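Local coordinates for protein transcriptional regulator (Saccharomonospora viridis, PDB 4KWA) that probably binds DNA as a TetR-family transcriptional repressor, and holds a choline ion in its C-terminal ligand-binding domain, at residues A75-R80 with Q138-F143; R125-I130 with E150-L155. All coordinates share one frame; numbering follows the deposited sequence. Where two conformers were deposited one is given.

Contact 1. Residues A75-R80 with Q138-F143; sequences ADARER and QKQGVF
The carboxamide of Gln140 lies against the backbone where helix 77-86 begins and grips it at two points. Gln140 NE2 donates to Ala75 O over 3.0 Å, with the acceptor practically in the amide plane and the bond nearly straight (168°). Gln140 OE1 accepts from Ala77 N at 3.1 Å, the donor tilted somewhat out of the carbonyl plane. Two such bonds fix the rotation of the amide, and they occupy the C=O of the residue before Asp76 and the N-H of the one after it. The reach comes from a chain extended beyond CG, with CG anti to the carbonyl carbon (chi1 -70°).

Beside this polar clasp, the Phe143 ring pushes its tip against the first turn of the helix: Phe143 CZ sits obliquely 3.7 Å from Ala77 O and 3.8 Å from Arg78 CA, and Phe143 CE2 is 4.2 Å from Ala77 CB. Val142 CG1 adds a looser touch on Arg78 CB.

Both backbones are shaped by helix-end motifs. Asp76 is the N-cap, Asp76 OD2 accepting from Arg78 N at 2.9 Å and weakly from Glu79 N. Gly141, with positive phi, closes the other helix and turns the chain toward Val142 and Phe143. Farther out, in the conformer described here, Arg78 NE forms a salt bridge with Glu187. The arrangement joins an Asp-capped helix start to a Schellman motif ending helix 113-139, within the all-helical C-terminal domain of a TetR-family protein.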
loop_
_atom_site.group_PDB
_atom_site.type_symbol
_atom_site.label_atom_id
_atom_site.label_comp_id
_atom_site.label_asym_id
_atom_site.label_seq_id
_atom_site.Cartn_x
_atom_site.Cartn_y
_atom_site.Cartn_z
ATOM N N ALA A 75 28.683 4.542 -11.254
ATOM C CA ALA A 75 29.543 4.237 -10.059
ATOM C C ALA A 75 29.292 5.141 -8.861
ATOM O O ALA A 75 29.561 4.734 -7.711
ATOM C CB ALA A 75 31.040 4.267 -10.427
ATOM N N ASP A 76 28.807 6.362 -9.093
ATOM C CA ASP A 76 28.576 7.316 -7.995
ATOM C C ASP A 76 27.319 6.863 -7.217
ATOM O O ASP A 76 26.249 6.682 -7.800
ATOM C CB ASP A 76 28.419 8.742 -8.507
ATOM C CG ASP A 76 28.326 9.742 -7.361
ATOM O OD1 ASP A 76 29.372 10.294 -6.992
ATOM O OD2 ASP A 76 27.264 9.874 -6.749
ATOM N N ALA A 77 27.394 6.657 -5.908
ATOM C CA ALA A 77 26.234 6.144 -5.225
ATOM C C ALA A 77 25.046 7.145 -5.169
ATOM O O ALA A 77 23.929 6.726 -5.142
ATOM C CB ALA A 77 26.616 5.634 -3.814
ATOM N N ARG A 78 25.283 8.455 -5.194
ATOM C CA ARG A 78 24.121 9.359 -5.195
ATOM C C ARG A 78 23.358 9.156 -6.493
ATOM O O ARG A 78 22.102 9.048 -6.471
ATOM C CB ARG A 78 24.468 10.854 -5.046
ATOM C CG ARG A 78 23.235 11.761 -5.208
ATOM C CD ARG A 78 23.440 13.286 -5.182
ATOM N NE ARG A 78 22.288 13.879 -5.866
ATOM C CZ ARG A 78 22.118 13.808 -7.188
ATOM N NH1 ARG A 78 23.023 13.178 -7.935
ATOM N NH2 ARG A 78 21.030 14.308 -7.768
ATOM N N GLU A 79 24.084 9.133 -7.604
ATOM C CA GLU A 79 23.429 8.912 -8.923
ATOM C C GLU A 79 22.743 7.532 -8.893
ATOM O O GLU A 79 21.631 7.394 -9.377
ATOM C CB GLU A 79 24.390 8.987 -10.122
ATOM C CG GLU A 79 23.625 8.959 -11.440
ATOM C CD GLU A 79 22.682 10.166 -11.667
ATOM O OE1 GLU A 79 22.811 11.211 -10.974
ATOM O OE2 GLU A 79 21.793 10.062 -12.551
ATOM N N ARG A 80 23.409 6.502 -8.354
ATOM C CA ARG A 80 22.776 5.200 -8.294
ATOM C C ARG A 80 21.435 5.220 -7.533
ATOM O O ARG A 80 20.414 4.711 -8.013
ATOM C CB ARG A 80 23.701 4.131 -7.669
ATOM C CG ARG A 80 24.840 3.687 -8.477
ATOM C CD ARG A 80 25.640 2.606 -7.762
ATOM N NE ARG A 80 25.004 1.323 -7.729
ATOM C CZ ARG A 80 25.066 0.418 -8.711
ATOM N NH1 ARG A 80 25.590 0.733 -9.899
ATOM N NH2 ARG A 80 24.499 -0.785 -8.569
ATOM N N GLN A 138 28.128 5.961 1.783
ATOM C CA GLN A 138 28.733 6.256 3.056
ATOM C C GLN A 138 30.219 6.101 2.923
ATOM O O GLN A 138 30.950 7.011 3.347
ATOM C CB GLN A 138 28.176 5.359 4.162
ATOM C CG GLN A 138 26.796 5.809 4.584
ATOM C CD GLN A 138 26.088 4.856 5.570
ATOM O OE1 GLN A 138 26.377 3.657 5.647
ATOM N NE2 GLN A 138 25.118 5.370 6.216
ATOM N N LYS A 139 30.670 4.999 2.334
ATOM C CA LYS A 139 32.150 4.781 2.144
ATOM C C LYS A 139 32.789 5.859 1.222
ATOM O O LYS A 139 33.944 6.309 1.424
ATOM C CB LYS A 139 32.432 3.393 1.615
ATOM C CG LYS A 139 33.925 3.012 1.636
ATOM C CD LYS A 139 34.243 1.548 1.292
ATOM C CE LYS A 139 33.894 1.069 -0.125
ATOM N NZ LYS A 139 32.459 0.728 -0.422
ATOM N N GLN A 140 32.061 6.220 0.159
ATOM C CA GLN A 140 32.481 7.255 -0.788
ATOM C C GLN A 140 32.482 8.685 -0.140
ATOM O O GLN A 140 32.966 9.646 -0.751
ATOM C CB GLN A 140 31.529 7.240 -2.018
ATOM C CG GLN A 140 31.684 5.997 -2.906
ATOM C CD GLN A 140 30.808 6.045 -4.159
ATOM O OE1 GLN A 140 29.986 6.914 -4.309
ATOM N NE2 GLN A 140 31.033 5.131 -5.074
ATOM N N GLY A 141 31.851 8.828 1.027
ATOM C CA GLY A 141 31.743 10.082 1.778
ATOM C C GLY A 141 30.670 11.019 1.262
ATOM O O GLY A 141 30.650 12.214 1.594
ATOM N N VAL A 142 29.735 10.514 0.474
ATOM C CA VAL A 142 28.684 11.406 -0.019
ATOM C C VAL A 142 27.391 11.306 0.749
ATOM O O VAL A 142 26.545 12.226 0.656
ATOM C CB VAL A 142 28.487 11.245 -1.536
ATOM C CG1 VAL A 142 27.322 12.076 -2.031
ATOM C CG2 VAL A 142 29.753 11.650 -2.305
ATOM N N PHE A 143 27.268 10.233 1.541
ATOM C CA PHE A 143 26.119 9.984 2.372
ATOM C C PHE A 143 26.530 10.025 3.853
ATOM O O PHE A 143 27.601 9.548 4.201
ATOM C CB PHE A 143 25.412 8.611 2.135
ATOM C CG PHE A 143 24.792 8.410 0.794
ATOM C CD1 PHE A 143 24.391 9.443 -0.013
ATOM C CD2 PHE A 143 24.507 7.162 0.390
ATOM C CE1 PHE A 143 23.802 9.170 -1.270
ATOM C CE2 PHE A 143 23.968 6.897 -0.843
ATOM C CZ PHE A 143 23.587 7.923 -1.682
#

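Contact 2. Residues R125-I130 with E150-L155; sequences RWYQTI and ELATRL
Ala152 presents its methyl group to two larger side chains of helix 113-139, Tyr127 and Ile130, where that helix packs on helix 148-168. This is helix-on-helix packing inside the all-helical ligand-binding domain of a TetR-family regulator. The two short segments approach to 9.1 Å between axes, with their directions 122° apart. The nearest pair of CA atoms is that of Ile130 and Ala152, and the alanine methyl meets both Tyr127 and Ile130.

On one flank of the methyl lies the Tyr127 ring. CG stands anti to the backbone N (chi1 175°), which carries the ring out alongside the other helix. There Tyr127 CE1 meets Ala152 CB at 3.7 Å, obliquely, while Thr153 OG1 comes up at the ring edge, near its plane. The hollow that receives CE1 is thus lined by the alanine methyl, the backbone N of Thr153 and the threonine hydroxyl. Beyond it, Tyr127 OH is hydrogen-bonded to Asp149, so the phenol is held at its far end too.

Ile130 supplies the second bump. Ile130 CG2, 3.8 Å from Ala152 CA, fits between Ala152 and Leu155, while CG1 turns to lie over a face of the Trp126 ring in its own helix. Leu155 also packs on Leu81 and Phe185, tying this layer to helices 77-86 and 175-190.

The other subunit comes in beside Tyr127: Lys170 of the second subunit packs on this tyrosine, and its NZ is hydrogen-bonded to Thr153 OG1. That same hydroxyl makes a weak bond back to Asp149 O, and Thr153 OG1 lies 3.4 Å from Tyr127 CE1.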
loop_
_atom_site.group_PDB
_atom_site.type_symbol
_atom_site.label_atom_id
_atom_site.label_comp_id
_atom_site.label_asym_id
_atom_site.label_seq_id
_atom_site.Cartn_x
_atom_site.Cartn_y
_atom_site.Cartn_z
ATOM N N ARG A 125 15.074 -8.436 -1.738
ATOM C CA ARG A 125 16.155 -8.193 -2.672
ATOM C C ARG A 125 16.333 -6.712 -2.909
ATOM O O ARG A 125 17.438 -6.184 -2.943
ATOM C CB ARG A 125 15.896 -8.932 -3.972
ATOM C CG ARG A 125 17.067 -8.884 -4.887
ATOM C CD ARG A 125 16.779 -9.649 -6.184
ATOM N NE ARG A 125 18.017 -10.175 -6.698
ATOM C CZ ARG A 125 18.053 -11.028 -7.730
ATOM N NH1 ARG A 125 16.896 -11.413 -8.325
ATOM N NH2 ARG A 125 19.209 -11.534 -8.127
ATOM N N TRP A 126 15.220 -6.003 -2.958
ATOM C CA TRP A 126 15.209 -4.577 -3.215
ATOM C C TRP A 126 15.748 -3.871 -1.974
ATOM O O TRP A 126 16.571 -2.959 -2.070
ATOM C CB TRP A 126 13.756 -4.229 -3.542
ATOM C CG TRP A 126 13.287 -2.861 -3.310
ATOM C CD1 TRP A 126 12.310 -2.481 -2.467
ATOM C CD2 TRP A 126 13.747 -1.705 -3.961
ATOM N NE1 TRP A 126 12.114 -1.115 -2.538
ATOM C CE2 TRP A 126 12.974 -0.614 -3.488
ATOM C CE3 TRP A 126 14.712 -1.475 -4.906
ATOM C CZ2 TRP A 126 13.218 0.685 -3.880
ATOM C CZ3 TRP A 126 14.920 -0.185 -5.335
ATOM C CH2 TRP A 126 14.180 0.882 -4.820
ATOM N N TYR A 127 15.280 -4.325 -0.836
ATOM C CA TYR A 127 15.643 -3.804 0.422
ATOM C C TYR A 127 17.183 -3.868 0.571
ATOM O O TYR A 127 17.837 -2.861 0.875
ATOM C CB TYR A 127 14.970 -4.595 1.511
ATOM C CG TYR A 127 15.377 -4.208 2.930
ATOM C CD1 TYR A 127 14.813 -3.142 3.581
ATOM C CD2 TYR A 127 16.290 -4.948 3.609
ATOM C CE1 TYR A 127 15.113 -2.880 4.880
ATOM C CE2 TYR A 127 16.639 -4.644 4.895
ATOM C CZ TYR A 127 16.061 -3.578 5.511
ATOM O OH TYR A 127 16.448 -3.337 6.823
ATOM N N GLN A 128 17.741 -5.011 0.297
ATOM C CA GLN A 128 19.227 -5.173 0.323
ATOM C C GLN A 128 19.966 -4.300 -0.696
ATOM O O GLN A 128 21.009 -3.747 -0.348
ATOM C CB GLN A 128 19.650 -6.623 0.262
ATOM C CG GLN A 128 19.106 -7.518 1.361
ATOM C CD GLN A 128 19.471 -7.168 2.838
ATOM O OE1 GLN A 128 18.798 -7.615 3.792
ATOM N NE2 GLN A 128 20.477 -6.395 3.021
ATOM N N THR A 129 19.433 -4.161 -1.911
ATOM C CA THR A 129 19.961 -3.257 -2.879
ATOM C C THR A 129 20.067 -1.816 -2.339
ATOM O O THR A 129 21.054 -1.120 -2.534
ATOM C CB THR A 129 19.101 -3.328 -4.125
ATOM O OG1 THR A 129 19.408 -4.584 -4.713
ATOM C CG2 THR A 129 19.458 -2.187 -5.091
ATOM N N ILE A 130 18.969 -1.333 -1.726
ATOM C CA ILE A 130 18.932 -0.014 -1.155
ATOM C C ILE A 130 19.958 0.085 -0.066
ATOM O O ILE A 130 20.807 1.030 -0.075
ATOM C CB ILE A 130 17.526 0.280 -0.550
ATOM C CG1 ILE A 130 16.446 0.264 -1.629
ATOM C CG2 ILE A 130 17.540 1.647 0.103
ATOM C CD1 ILE A 130 16.722 1.203 -2.779
ATOM N N GLU A 150 17.806 0.771 8.868
ATOM C CA GLU A 150 16.662 1.609 9.292
ATOM C C GLU A 150 16.290 2.540 8.159
ATOM O O GLU A 150 15.081 2.733 7.875
ATOM C CB GLU A 150 16.976 2.432 10.560
ATOM C CG GLU A 150 17.008 1.653 11.872
ATOM C CD GLU A 150 15.629 1.195 12.418
ATOM O OE1 GLU A 150 15.629 0.794 13.606
ATOM O OE2 GLU A 150 14.551 1.233 11.740
ATOM N N LEU A 151 17.324 3.063 7.486
ATOM C CA LEU A 151 17.151 3.950 6.350
ATOM C C LEU A 151 16.544 3.216 5.166
ATOM O O LEU A 151 15.687 3.770 4.520
ATOM C CB LEU A 151 18.461 4.654 5.997
ATOM C CG LEU A 151 18.364 5.574 4.766
ATOM C CD1 LEU A 151 17.208 6.558 4.918
ATOM C CD2 LEU A 151 19.660 6.360 4.560
ATOM N N ALA A 152 17.072 2.036 4.755
ATOM C CA ALA A 152 16.395 1.252 3.736
ATOM C C ALA A 152 14.903 1.013 4.106
ATOM O O ALA A 152 14.063 1.038 3.268
ATOM C CB ALA A 152 17.077 -0.084 3.567
ATOM N N THR A 153 14.610 0.684 5.352
ATOM C CA THR A 153 13.201 0.519 5.864
ATOM C C THR A 153 12.403 1.745 5.636
ATOM O O THR A 153 11.280 1.689 5.079
ATOM C CB THR A 153 13.201 0.139 7.340
ATOM O OG1 THR A 153 13.555 -1.250 7.442
ATOM C CG2 THR A 153 11.815 0.250 7.942
ATOM N N ARG A 154 12.962 2.870 6.034
ATOM C CA ARG A 154 12.265 4.143 5.798
ATOM C C ARG A 154 12.080 4.494 4.366
ATOM O O ARG A 154 10.973 4.892 3.993
ATOM C CB ARG A 154 12.966 5.262 6.542
ATOM C CG ARG A 154 12.327 6.604 6.602
ATOM C CD ARG A 154 12.837 7.559 7.699
ATOM N NE ARG A 154 12.603 7.045 9.050
ATOM C CZ ARG A 154 13.027 7.548 10.199
ATOM N NH1 ARG A 154 12.677 6.912 11.359
ATOM N NH2 ARG A 154 13.750 8.653 10.206
ATOM N N LEU A 155 13.146 4.390 3.542
ATOM C CA LEU A 155 13.011 4.755 2.130
ATOM C C LEU A 155 11.989 3.895 1.432
ATOM O O LEU A 155 11.127 4.438 0.681
ATOM C CB LEU A 155 14.374 4.777 1.428
ATOM C CG LEU A 155 14.330 5.174 -0.011
ATOM C CD1 LEU A 155 13.669 6.547 -0.227
ATOM C CD2 LEU A 155 15.755 5.094 -0.553
#

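Helix 113-139 runs through both sites: contact 2 uses its middle, whereas contact 1 holds its C-terminal end and the turn that follows. Their centres are 15 Å apart, and the nearest atoms stay about 6 Å from each other, so the two do not touch directly. Leu81, in helix 77-86, whose first turn is in contact 1, packs on Leu155 of contact 2. Contact 2 is the more buried and the one within reach of the second subunit; no other chain of the assembly touches contact 1. In contact 2 the side chain of Ile130 is about 9 Å from the bound choline, whose pocket includes Gln88, Trp99 and Asp160, and Trp126 packs on Gln88.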